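PDB 5DMH: 3-oxo-tetronate kinase from Cupriavidus necator, which catalyses the ATP-dependent phosphorylation of 3-oxo-tetronate (3-dehydroerythronate) to 3-oxo-tetronate 4-phosphate, releasing ADP. Local coordinates for residues N49-R53 with N54-T58; P148-P151 with E152-R155; V188-L191 with Q192-K196; A167-E171 with S172-H176. One frame throughout, in Å; residues are numbered along the deposited sequence.

Contact 1 (N49-R53 with N54-T58); sequences NTLVR and NGMRT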
loop_
_atom_site.group_PDB
_atom_site.type_symbol
_atom_site.label_atom_id
_atom_site.label_comp_id
_atom_site.label_asym_id
_atom_site.label_seq_id
_atom_site.Cartn_x
_atom_site.Cartn_y
_atom_site.Cartn_z
ATOM N N ASN A 49 -3.879 3.458 -8.596
ATOM C CA ASN A 49 -3.118 3.906 -9.766
ATOM C C ASN A 49 -3.170 2.878 -10.905
ATOM O O ASN A 49 -3.418 3.220 -12.059
ATOM C CB ASN A 49 -1.667 4.167 -9.346
ATOM C CG ASN A 49 -0.775 4.618 -10.504
ATOM O OD1 ASN A 49 -1.005 5.650 -11.141
ATOM N ND2 ASN A 49 0.249 3.822 -10.778
ATOM N N THR A 50 -2.901 1.623 -10.566
ATOM C CA THR A 50 -2.957 0.544 -11.536
ATOM C C THR A 50 -4.336 0.383 -12.141
ATOM O O THR A 50 -4.463 0.205 -13.358
ATOM C CB THR A 50 -2.464 -0.789 -10.920
ATOM O OG1 THR A 50 -1.034 -0.715 -10.816
ATOM C CG2 THR A 50 -2.845 -1.961 -11.824
ATOM N N LEU A 51 -5.378 0.480 -11.321
ATOM C CA LEU A 51 -6.733 0.395 -11.855
ATOM C C LEU A 51 -7.080 1.561 -12.791
ATOM O O LEU A 51 -7.633 1.344 -13.870
ATOM C CB LEU A 51 -7.742 0.303 -10.714
ATOM C CG LEU A 51 -7.657 -1.009 -9.947
ATOM C CD1 LEU A 51 -8.492 -0.891 -8.677
ATOM C CD2 LEU A 51 -8.115 -2.163 -10.800
ATOM N N VAL A 52 -6.743 2.794 -12.394
ATOM C CA VAL A 52 -7.017 3.951 -13.234
ATOM C C VAL A 52 -6.267 3.847 -14.553
ATOM O O VAL A 52 -6.821 4.102 -15.613
ATOM C CB VAL A 52 -6.640 5.262 -12.509
ATOM C CG1 VAL A 52 -6.610 6.442 -13.477
ATOM C CG2 VAL A 52 -7.597 5.491 -11.339
ATOM N N ARG A 53 -5.003 3.448 -14.482
ATOM C CA ARG A 53 -4.175 3.362 -15.679
ATOM C C ARG A 53 -4.639 2.279 -16.630
ATOM O O ARG A 53 -4.277 2.298 -17.808
ATOM C CB ARG A 53 -2.712 3.138 -15.310
ATOM C CG ARG A 53 -2.009 4.437 -14.855
ATOM C CD ARG A 53 -0.766 4.138 -14.059
ATOM N NE ARG A 53 0.339 3.541 -14.829
ATOM C CZ ARG A 53 1.218 4.221 -15.569
ATOM N NH1 ARG A 53 1.128 5.535 -15.733
ATOM N NH2 ARG A 53 2.199 3.574 -16.164
ATOM N N ASN A 54 -5.430 1.332 -16.123
ATOM C CA ASN A 54 -5.946 0.258 -16.955
ATOM C C ASN A 54 -7.438 0.368 -17.216
ATOM O O ASN A 54 -8.060 -0.589 -17.655
ATOM C CB ASN A 54 -5.593 -1.117 -16.380
ATOM C CG ASN A 54 -4.147 -1.469 -16.610
ATOM O OD1 ASN A 54 -3.785 -2.072 -17.638
ATOM N ND2 ASN A 54 -3.302 -1.076 -15.672
ATOM N N GLY A 55 -7.991 1.558 -16.976
ATOM C CA GLY A 55 -9.285 1.915 -17.513
ATOM C C GLY A 55 -10.457 1.821 -16.555
ATOM O O GLY A 55 -11.586 1.755 -17.020
HETATM N N MSE A 56 -10.222 1.800 -15.240
HETATM C CA MSE A 56 -11.352 1.816 -14.296
HETATM C C MSE A 56 -11.347 3.099 -13.470
HETATM O O MSE A 56 -10.362 3.404 -12.820
HETATM C CB MSE A 56 -11.331 0.607 -13.362
HETATM C CG MSE A 56 -11.760 -0.692 -14.001
HETATM SE SE MSE A 56 -11.794 -2.155 -12.653
HETATM C CE MSE A 56 -13.721 -2.191 -12.303
ATOM N N ARG A 57 -12.419 3.883 -13.566
ATOM C CA ARG A 57 -12.552 5.058 -12.718
ATOM C C ARG A 57 -12.548 4.554 -11.276
ATOM O O ARG A 57 -13.289 3.644 -10.931
ATOM C CB ARG A 57 -13.834 5.813 -13.019
ATOM C CG ARG A 57 -13.790 6.495 -14.360
ATOM C CD ARG A 57 -15.088 7.162 -14.715
ATOM N NE ARG A 57 -14.940 7.889 -15.970
ATOM C CZ ARG A 57 -15.945 8.422 -16.655
ATOM N NH1 ARG A 57 -17.189 8.310 -16.215
ATOM N NH2 ARG A 57 -15.698 9.061 -17.788
ATOM N N THR A 58 -11.681 5.126 -10.450
ATOM C CA THR A 58 -11.478 4.620 -9.105
ATOM C C THR A 58 -11.556 5.720 -8.080
ATOM O O THR A 58 -11.042 6.801 -8.308
ATOM C CB THR A 58 -10.117 3.926 -8.999
ATOM O OG1 THR A 58 -10.067 2.831 -9.916
ATOM C CG2 THR A 58 -9.862 3.385 -7.583
#
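Leu-51 and Val-52 meet Gly-55 and Met-56 in a Schellman motif, a local contact that ends helix 41-53 and turns the chain into strand 58-62. Two backbone bonds define it: Met-56 N reaches back to Leu-51 O at 3.0 Å, and inside that loop Gly-55 N donates to Val-52 O at 3.1 Å. Gly-55 is the C-prime residue. Its positive phi (101°) would press a CB against the carbonyl oxygen of Asn-54, which by itself accounts for glycine here. Leu-51 O is gripped twice, since Asn-54 N also donates to it, from the face of the carbonyl opposite to Met-56 N.

The side chain of Asn-54 adds a bond of its own. It lies alongside Thr-50, pointing the same way, and its ND2 donates to Thr-50 O at 2.9 Å; the bond is nearly straight (173° at the hydrogen) and lies in the plane of the amide, which would restrain the rotation of that group. Beyond the turn the contacts are largely apolar. The side chain of selenomethionine Met-56 lies beside that of Leu-51, with Met-56 SE 4.1 Å from Leu-51 CD2, while Val-52 CG2 meets Thr-58 CB at 3.8 Å. Thr-58 OG1 stands anti to its carbonyl carbon (chi1 -60°), where it donates to Met-56 O and rests against Leu-51 CB.

Leu-51 packs on Leu-34 and Cys-36 of strand 34-38 and on Ala-78 of strand 78-82, whereas Asn-54 and Met-56 lie against Pro-263 at the start of helix 262-268.

Contact 2 (P148-P151 with E152-R155); sequences PAFP and ENGR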
loop_
_atom_site.group_PDB
_atom_site.type_symbol
_atom_site.label_atom_id
_atom_site.label_comp_id
_atom_site.label_asym_id
_atom_site.label_seq_id
_atom_site.Cartn_x
_atom_site.Cartn_y
_atom_site.Cartn_z
ATOM N N PRO A 148 1.851 -11.321 -4.629
ATOM C CA PRO A 148 2.460 -9.990 -4.465
ATOM C C PRO A 148 3.394 -9.537 -5.593
ATOM O O PRO A 148 4.024 -8.496 -5.442
ATOM C CB PRO A 148 3.240 -10.137 -3.172
ATOM C CG PRO A 148 3.622 -11.631 -3.118
ATOM C CD PRO A 148 2.420 -12.321 -3.698
ATOM N N ALA A 149 3.502 -10.279 -6.700
ATOM C CA ALA A 149 4.454 -9.904 -7.747
ATOM C C ALA A 149 4.177 -8.511 -8.350
ATOM O O ALA A 149 3.006 -8.082 -8.497
ATOM C CB ALA A 149 4.464 -10.958 -8.838
ATOM N N PHE A 150 5.257 -7.834 -8.742
ATOM C CA PHE A 150 5.176 -6.469 -9.225
ATOM C C PHE A 150 6.444 -6.197 -10.048
ATOM O O PHE A 150 7.352 -5.512 -9.589
ATOM C CB PHE A 150 5.093 -5.533 -7.989
ATOM C CG PHE A 150 4.675 -4.100 -8.290
ATOM C CD1 PHE A 150 4.566 -3.621 -9.585
ATOM C CD2 PHE A 150 4.380 -3.240 -7.243
ATOM C CE1 PHE A 150 4.182 -2.334 -9.828
ATOM C CE2 PHE A 150 3.991 -1.948 -7.476
ATOM C CZ PHE A 150 3.888 -1.481 -8.774
ATOM N N PRO A 151 6.521 -6.772 -11.258
ATOM C CA PRO A 151 7.750 -6.670 -12.051
ATOM C C PRO A 151 8.249 -5.243 -12.269
ATOM O O PRO A 151 9.463 -5.012 -12.274
ATOM C CB PRO A 151 7.346 -7.306 -13.391
ATOM C CG PRO A 151 6.396 -8.400 -12.962
ATOM C CD PRO A 151 5.572 -7.733 -11.847
ATOM N N GLU A 152 7.334 -4.305 -12.455
ATOM C CA GLU A 152 7.684 -2.916 -12.683
ATOM C C GLU A 152 8.511 -2.356 -11.519
ATOM O O GLU A 152 9.263 -1.377 -11.683
ATOM C CB GLU A 152 6.406 -2.087 -12.862
ATOM C CG GLU A 152 6.596 -0.667 -13.415
ATOM C CD GLU A 152 5.367 0.254 -13.235
ATOM O OE1 GLU A 152 4.318 -0.170 -12.671
ATOM O OE2 GLU A 152 5.474 1.448 -13.608
ATOM N N ASN A 153 8.329 -2.944 -10.340
ATOM C CA ASN A 153 9.062 -2.552 -9.140
ATOM C C ASN A 153 9.986 -3.669 -8.700
ATOM O O ASN A 153 10.431 -3.712 -7.538
ATOM C CB ASN A 153 8.116 -2.146 -7.999
ATOM C CG ASN A 153 8.024 -0.630 -7.805
ATOM O OD1 ASN A 153 9.008 0.096 -7.966
ATOM N ND2 ASN A 153 6.822 -0.149 -7.471
ATOM N N GLY A 154 10.306 -4.570 -9.634
ATOM C CA GLY A 154 11.282 -5.610 -9.374
ATOM C C GLY A 154 10.897 -6.807 -8.516
ATOM O O GLY A 154 11.792 -7.493 -8.029
ATOM N N ARG A 155 9.604 -7.065 -8.318
ATOM C CA ARG A 155 9.169 -8.223 -7.540
ATOM C C ARG A 155 8.682 -9.325 -8.471
ATOM O O ARG A 155 7.747 -9.107 -9.257
ATOM C CB ARG A 155 8.038 -7.891 -6.561
ATOM C CG ARG A 155 8.418 -6.994 -5.375
ATOM C CD ARG A 155 8.250 -5.504 -5.653
ATOM N NE ARG A 155 8.488 -4.752 -4.428
ATOM C CZ ARG A 155 9.666 -4.248 -4.046
ATOM N NH1 ARG A 155 9.765 -3.612 -2.890
ATOM N NH2 ARG A 155 10.751 -4.356 -4.803
#
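Phe-150 faces both Gly-154 and Arg-155 in a G1 beta bulge, which closes the tight turn between strands 144-147 and 155-158. The dense part is the backbone bonding round a single antiparallel bridge. Phe-150 N donates to Arg-155 O at 2.8 Å, and Phe-150 O takes Arg-155 N at 3.0 Å on one face of its carbonyl and Asn-153 N on the other. Gly-154, at positive phi (76°), donates to Pro-151 O and so completes the turn. The Phe-150 ring is packed as well: Asn-153 CB sits above the centre of one face in a CH-pi contact, 3.9 Å from the centroid, with the amide turned 77° from the ring and its ND2 bonded to Pro-416 O. The ring lies there because CG is anti to the backbone N (chi1 -166°). Arg-155 bends back across Phe-150 CB, and its NE bonds Ser-118.

The Glu-152 side is looser and exposed. Its extended chain runs beside the ring to its edge, and its OE2 bonds Gln-413. The bonds to Gln-413 and Pro-416 join the turn to the end of strand 407-415 and the loop after it. At the ring edge, in plane, Glu-152 OE1 stands 3.6 Å from Phe-150 CE1.

Contact 3 (V188-L191 with Q192-K196); sequences VRVL and QRQSK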
loop_
_atom_site.group_PDB
_atom_site.type_symbol
_atom_site.label_atom_id
_atom_site.label_comp_id
_atom_site.label_asym_id
_atom_site.label_seq_id
_atom_site.Cartn_x
_atom_site.Cartn_y
_atom_site.Cartn_z
ATOM N N VAL A 188 5.003 -19.788 0.383
ATOM C CA VAL A 188 4.079 -20.868 0.749
ATOM C C VAL A 188 4.224 -21.167 2.232
ATOM O O VAL A 188 3.232 -21.204 2.977
ATOM C CB VAL A 188 4.285 -22.141 -0.107
ATOM C CG1 VAL A 188 3.470 -23.292 0.454
ATOM C CG2 VAL A 188 3.917 -21.864 -1.532
ATOM N N ARG A 189 5.473 -21.274 2.678
ATOM C CA ARG A 189 5.779 -21.538 4.090
ATOM C C ARG A 189 5.372 -20.338 4.976
ATOM O O ARG A 189 4.740 -20.514 6.010
ATOM C CB ARG A 189 7.269 -21.852 4.216
ATOM C CG ARG A 189 7.787 -22.235 5.584
ATOM C CD ARG A 189 9.162 -22.904 5.447
ATOM N NE ARG A 189 10.138 -22.025 4.802
ATOM C CZ ARG A 189 11.257 -22.429 4.189
ATOM N NH1 ARG A 189 11.571 -23.716 4.117
ATOM N NH2 ARG A 189 12.075 -21.541 3.648
ATOM N N VAL A 190 5.706 -19.135 4.538
ATOM C CA VAL A 190 5.367 -17.922 5.286
ATOM C C VAL A 190 3.846 -17.794 5.452
ATOM O O VAL A 190 3.352 -17.581 6.546
ATOM C CB VAL A 190 5.948 -16.666 4.590
ATOM C CG1 VAL A 190 5.406 -15.369 5.207
ATOM C CG2 VAL A 190 7.474 -16.685 4.637
ATOM N N LEU A 191 3.101 -17.932 4.361
ATOM C CA LEU A 191 1.661 -17.778 4.424
ATOM C C LEU A 191 1.023 -18.904 5.245
ATOM O O LEU A 191 0.079 -18.660 6.034
ATOM C CB LEU A 191 1.061 -17.738 3.010
ATOM C CG LEU A 191 -0.452 -17.475 2.894
ATOM C CD1 LEU A 191 -0.900 -16.260 3.723
ATOM C CD2 LEU A 191 -0.821 -17.291 1.441
ATOM N N GLN A 192 1.512 -20.124 5.070
ATOM C CA GLN A 192 0.968 -21.267 5.819
ATOM C C GLN A 192 1.066 -21.008 7.326
ATOM O O GLN A 192 0.161 -21.340 8.083
ATOM C CB GLN A 192 1.671 -22.587 5.449
ATOM C CG GLN A 192 1.026 -23.833 6.070
ATOM C CD GLN A 192 -0.419 -24.003 5.687
ATOM O OE1 GLN A 192 -0.734 -24.612 4.662
ATOM N NE2 GLN A 192 -1.318 -23.445 6.495
ATOM N N ARG A 193 2.132 -20.332 7.756
ATOM C CA ARG A 193 2.336 -20.131 9.198
ATOM C C ARG A 193 1.299 -19.225 9.834
ATOM O O ARG A 193 1.040 -19.302 11.048
ATOM C CB ARG A 193 3.732 -19.604 9.476
ATOM C CG ARG A 193 4.765 -20.687 9.491
ATOM C CD ARG A 193 6.023 -20.230 10.188
ATOM N NE ARG A 193 6.839 -19.435 9.296
ATOM C CZ ARG A 193 7.912 -19.873 8.638
ATOM N NH1 ARG A 193 8.339 -21.124 8.776
ATOM N NH2 ARG A 193 8.578 -19.029 7.841
ATOM N N GLN A 194 0.690 -18.385 9.019
ATOM C CA GLN A 194 -0.307 -17.455 9.498
ATOM C C GLN A 194 -1.716 -17.820 8.989
ATOM O O GLN A 194 -2.632 -16.993 9.010
ATOM C CB GLN A 194 0.080 -16.031 9.116
ATOM C CG GLN A 194 0.263 -15.784 7.653
ATOM C CD GLN A 194 0.681 -14.357 7.353
ATOM O OE1 GLN A 194 -0.118 -13.449 7.426
ATOM N NE2 GLN A 194 1.942 -14.172 6.964
ATOM N N SER A 195 -1.871 -19.059 8.530
ATOM C CA SER A 195 -3.138 -19.538 7.955
ATOM C C SER A 195 -3.576 -20.835 8.624
ATOM O O SER A 195 -2.754 -21.702 8.911
ATOM C CB SER A 195 -3.029 -19.778 6.439
ATOM O OG SER A 195 -2.583 -18.633 5.739
ATOM N N LYS A 196 -4.875 -20.947 8.886
ATOM C CA LYS A 196 -5.456 -22.147 9.498
ATOM C C LYS A 196 -5.673 -23.291 8.494
ATOM O O LYS A 196 -5.553 -24.467 8.824
ATOM C CB LYS A 196 -6.795 -21.790 10.165
ATOM C CG LYS A 196 -6.678 -20.758 11.257
ATOM C CD LYS A 196 -7.878 -20.786 12.198
ATOM C CE LYS A 196 -7.882 -19.576 13.124
ATOM N NZ LYS A 196 -8.445 -18.370 12.433
HETATM O O HOH W 1 4.264 -15.931 8.411
#
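Leu-191 and Ser-195 meet at the C-terminal end of helix 187-193, where a side-chain hydroxyl takes up a carbonyl of the last turn. Ser-195 OG donates to Leu-191 O at 2.7 Å. Gln-194 N reaches the same oxygen at 3.1 Å from the opposite face, so two donors hold it. Leu-191 CD1 also lies 3.5 Å from Ser-195 OG, and the leucine side chain crosses that of Gln-194 at about a right angle.

Gln-194 places CG between its backbone N and carbonyl carbon, the crowded position (chi1 58°), and from there runs extended beside Val-190. A water bridges the pair, donating to Val-190 O at 2.7 Å and accepting from Gln-194 NE2 at 3.3 Å. The amide has protein partners too: its OE1 takes Gly-129 N and its NE2 bonds Ser-122.

On the outer side Arg-189 and Arg-193 lie alongside, pointing the same way, their guanidinium planes only 14° apart. Arg-193 bends at chi3 (-81°), which brings its guanidinium alongside the Arg-189 chain: Arg-193 NH1 comes within 3.4 Å of Arg-189 CG, and Arg-189 O lies over one face of the Arg-193 guanidinium, away from its centre. Arg-189 NE and Arg-193 NH1 are 4.5 Å apart.

Both arginines make a salt bridge to Asp-184, and Arg-193 NE makes another to Asp-124. The shared carboxylate of Asp-184 probably balances both charges and favours the side-by-side placing of the two arginines.

Contact 4 (A167-E171 with S172-H176); sequences ALLNE and SGMEH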
loop_
_atom_site.group_PDB
_atom_site.type_symbol
_atom_site.label_atom_id
_atom_site.label_comp_id
_atom_site.label_asym_id
_atom_site.label_seq_id
_atom_site.Cartn_x
_atom_site.Cartn_y
_atom_site.Cartn_z
ATOM N N ALA A 167 17.704 -10.762 -5.961
ATOM C CA ALA A 167 17.879 -11.223 -4.583
ATOM C C ALA A 167 16.588 -11.819 -4.055
ATOM O O ALA A 167 15.505 -11.325 -4.338
ATOM C CB ALA A 167 18.316 -10.081 -3.681
ATOM N N LEU A 168 16.730 -12.878 -3.276
ATOM C CA LEU A 168 15.631 -13.407 -2.474
ATOM C C LEU A 168 15.190 -12.324 -1.482
ATOM O O LEU A 168 16.003 -11.466 -1.047
ATOM C CB LEU A 168 16.091 -14.637 -1.701
ATOM C CG LEU A 168 16.318 -15.928 -2.498
ATOM C CD1 LEU A 168 17.186 -16.920 -1.706
ATOM C CD2 LEU A 168 15.001 -16.514 -2.875
ATOM N N LEU A 169 13.927 -12.385 -1.116
ATOM C CA LEU A 169 13.312 -11.423 -0.207
ATOM C C LEU A 169 14.145 -11.187 1.033
ATOM O O LEU A 169 14.301 -10.040 1.486
ATOM C CB LEU A 169 11.931 -11.927 0.215
ATOM C CG LEU A 169 11.105 -11.119 1.220
ATOM C CD1 LEU A 169 10.742 -9.777 0.592
ATOM C CD2 LEU A 169 9.832 -11.876 1.615
ATOM N N ASN A 170 14.674 -12.274 1.586
ATOM C CA ASN A 170 15.364 -12.227 2.865
ATOM C C ASN A 170 16.840 -11.825 2.756
ATOM O O ASN A 170 17.549 -11.763 3.752
ATOM C CB ASN A 170 15.222 -13.571 3.572
ATOM C CG ASN A 170 15.892 -14.697 2.801
ATOM O OD1 ASN A 170 15.738 -14.798 1.591
ATOM N ND2 ASN A 170 16.676 -15.504 3.486
ATOM N N GLU A 171 17.263 -11.512 1.546
ATOM C CA GLU A 171 18.568 -10.938 1.253
ATOM C C GLU A 171 18.418 -9.580 0.504
ATOM O O GLU A 171 19.380 -9.085 -0.108
ATOM C CB GLU A 171 19.364 -11.902 0.377
ATOM C CG GLU A 171 19.787 -13.201 1.022
ATOM C CD GLU A 171 20.647 -14.046 0.058
ATOM O OE1 GLU A 171 21.865 -13.818 -0.023
ATOM O OE2 GLU A 171 20.085 -14.882 -0.654
ATOM N N SER A 172 17.229 -8.974 0.571
ATOM C CA SER A 172 16.877 -7.786 -0.208
ATOM C C SER A 172 16.921 -6.465 0.590
ATOM O O SER A 172 16.798 -5.366 0.028
ATOM C CB SER A 172 15.461 -7.940 -0.763
ATOM O OG SER A 172 14.507 -7.766 0.283
ATOM N N GLY A 173 17.091 -6.586 1.896
ATOM C CA GLY A 173 16.894 -5.478 2.814
ATOM C C GLY A 173 15.632 -5.653 3.671
ATOM O O GLY A 173 15.547 -5.073 4.759
HETATM N N MSE A 174 14.650 -6.432 3.206
HETATM C CA MSE A 174 13.414 -6.640 3.973
HETATM C C MSE A 174 13.654 -7.458 5.242
HETATM O O MSE A 174 12.867 -7.412 6.177
HETATM C CB MSE A 174 12.312 -7.290 3.121
HETATM C CG MSE A 174 11.638 -6.315 2.189
HETATM SE SE MSE A 174 10.824 -4.783 3.138
HETATM C CE MSE A 174 9.507 -5.754 4.155
ATOM N N GLU A 175 14.776 -8.156 5.291
ATOM C CA GLU A 175 15.125 -8.882 6.499
ATOM C C GLU A 175 15.405 -7.902 7.622
ATOM O O GLU A 175 15.480 -8.315 8.776
ATOM C CB GLU A 175 16.321 -9.829 6.256
ATOM C CG GLU A 175 17.624 -9.165 6.028
ATOM C CD GLU A 175 17.896 -8.758 4.589
ATOM O OE1 GLU A 175 16.950 -8.554 3.786
ATOM O OE2 GLU A 175 19.110 -8.618 4.271
ATOM N N HIS A 176 15.579 -6.617 7.284
ATOM C CA HIS A 176 15.794 -5.570 8.278
ATOM C C HIS A 176 14.624 -4.590 8.437
ATOM O O HIS A 176 14.786 -3.527 9.045
ATOM C CB HIS A 176 17.049 -4.773 7.932
ATOM C CG HIS A 176 18.287 -5.607 7.949
ATOM N ND1 HIS A 176 19.149 -5.689 6.880
ATOM C CD2 HIS A 176 18.798 -6.416 8.910
ATOM C CE1 HIS A 176 20.140 -6.511 7.179
ATOM N NE2 HIS A 176 19.952 -6.963 8.407
HETATM O O HOH W 2 20.526 -7.145 2.506
#
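With chi1 at 74°, Ser-172 OG sits between its own backbone N and carbonyl carbon, within 2.6 Å of Leu-169 O, to which it donates. Ser-172 N bonds the same oxygen at 3.2 Å, approaching from the same face of the carbonyl but much farther out of its plane, so one residue grips Leu-169 O twice. Glu-175 likewise holds CG between N and carbonyl carbon (chi1 69°) and bends at chi2 (-86°), which folds its carboxylate back over the turn. Its OE1 accepts from Gly-173 N at 2.7 Å, on the syn side and somewhat out of the carboxylate plane.

The serine hydroxyl is also an acceptor. Met-174 N donates to Ser-172 OG at 3.2 Å along a nearly straight line, forming an ST turn that leads from the 3-10 segment 169-170 into the one at 174-175. Gly-173 lies between them at positive phi, where a CB would collide with the carbonyl oxygen of Ser-172.

The side chains of Leu-169 and selenomethionine Met-174 cross obliquely, with Leu-169 CD1 3.9 Å from Met-174 CB, the apolar part of the contact. Met-174 also touches Asp-121 and Asn-437, and its side chain lies about 6 Å from the bound ADP and about 4 Å from that of His-177, an inferred ATP-binding residue (nearest atoms). A water donates to Glu-175 OE2 at 2.7 Å and, weakly, to Glu-171 O.

How the contacts relate
All four contacts lie in the sugar-binding N-terminal domain, each formed by neighbouring segments; along the chain they follow in series, so none nests in or crosses another. Contact 1 turns helix 41-53 toward strand 58-62. Contact 2 then closes the turn between strands 144-147 and 155-158; it passes within about 5 Å of contact 1 at the nearest atoms, and Gln-413 bonds residues of both. Contact 4 comes next, where strand 167-168 leaves the small antiparallel sheet begun by strand 155-158, and approaches the ADP. Contact 3 finishes helix 187-193, about 19 Å from contact 4 between centres, and leads toward strand 199-202.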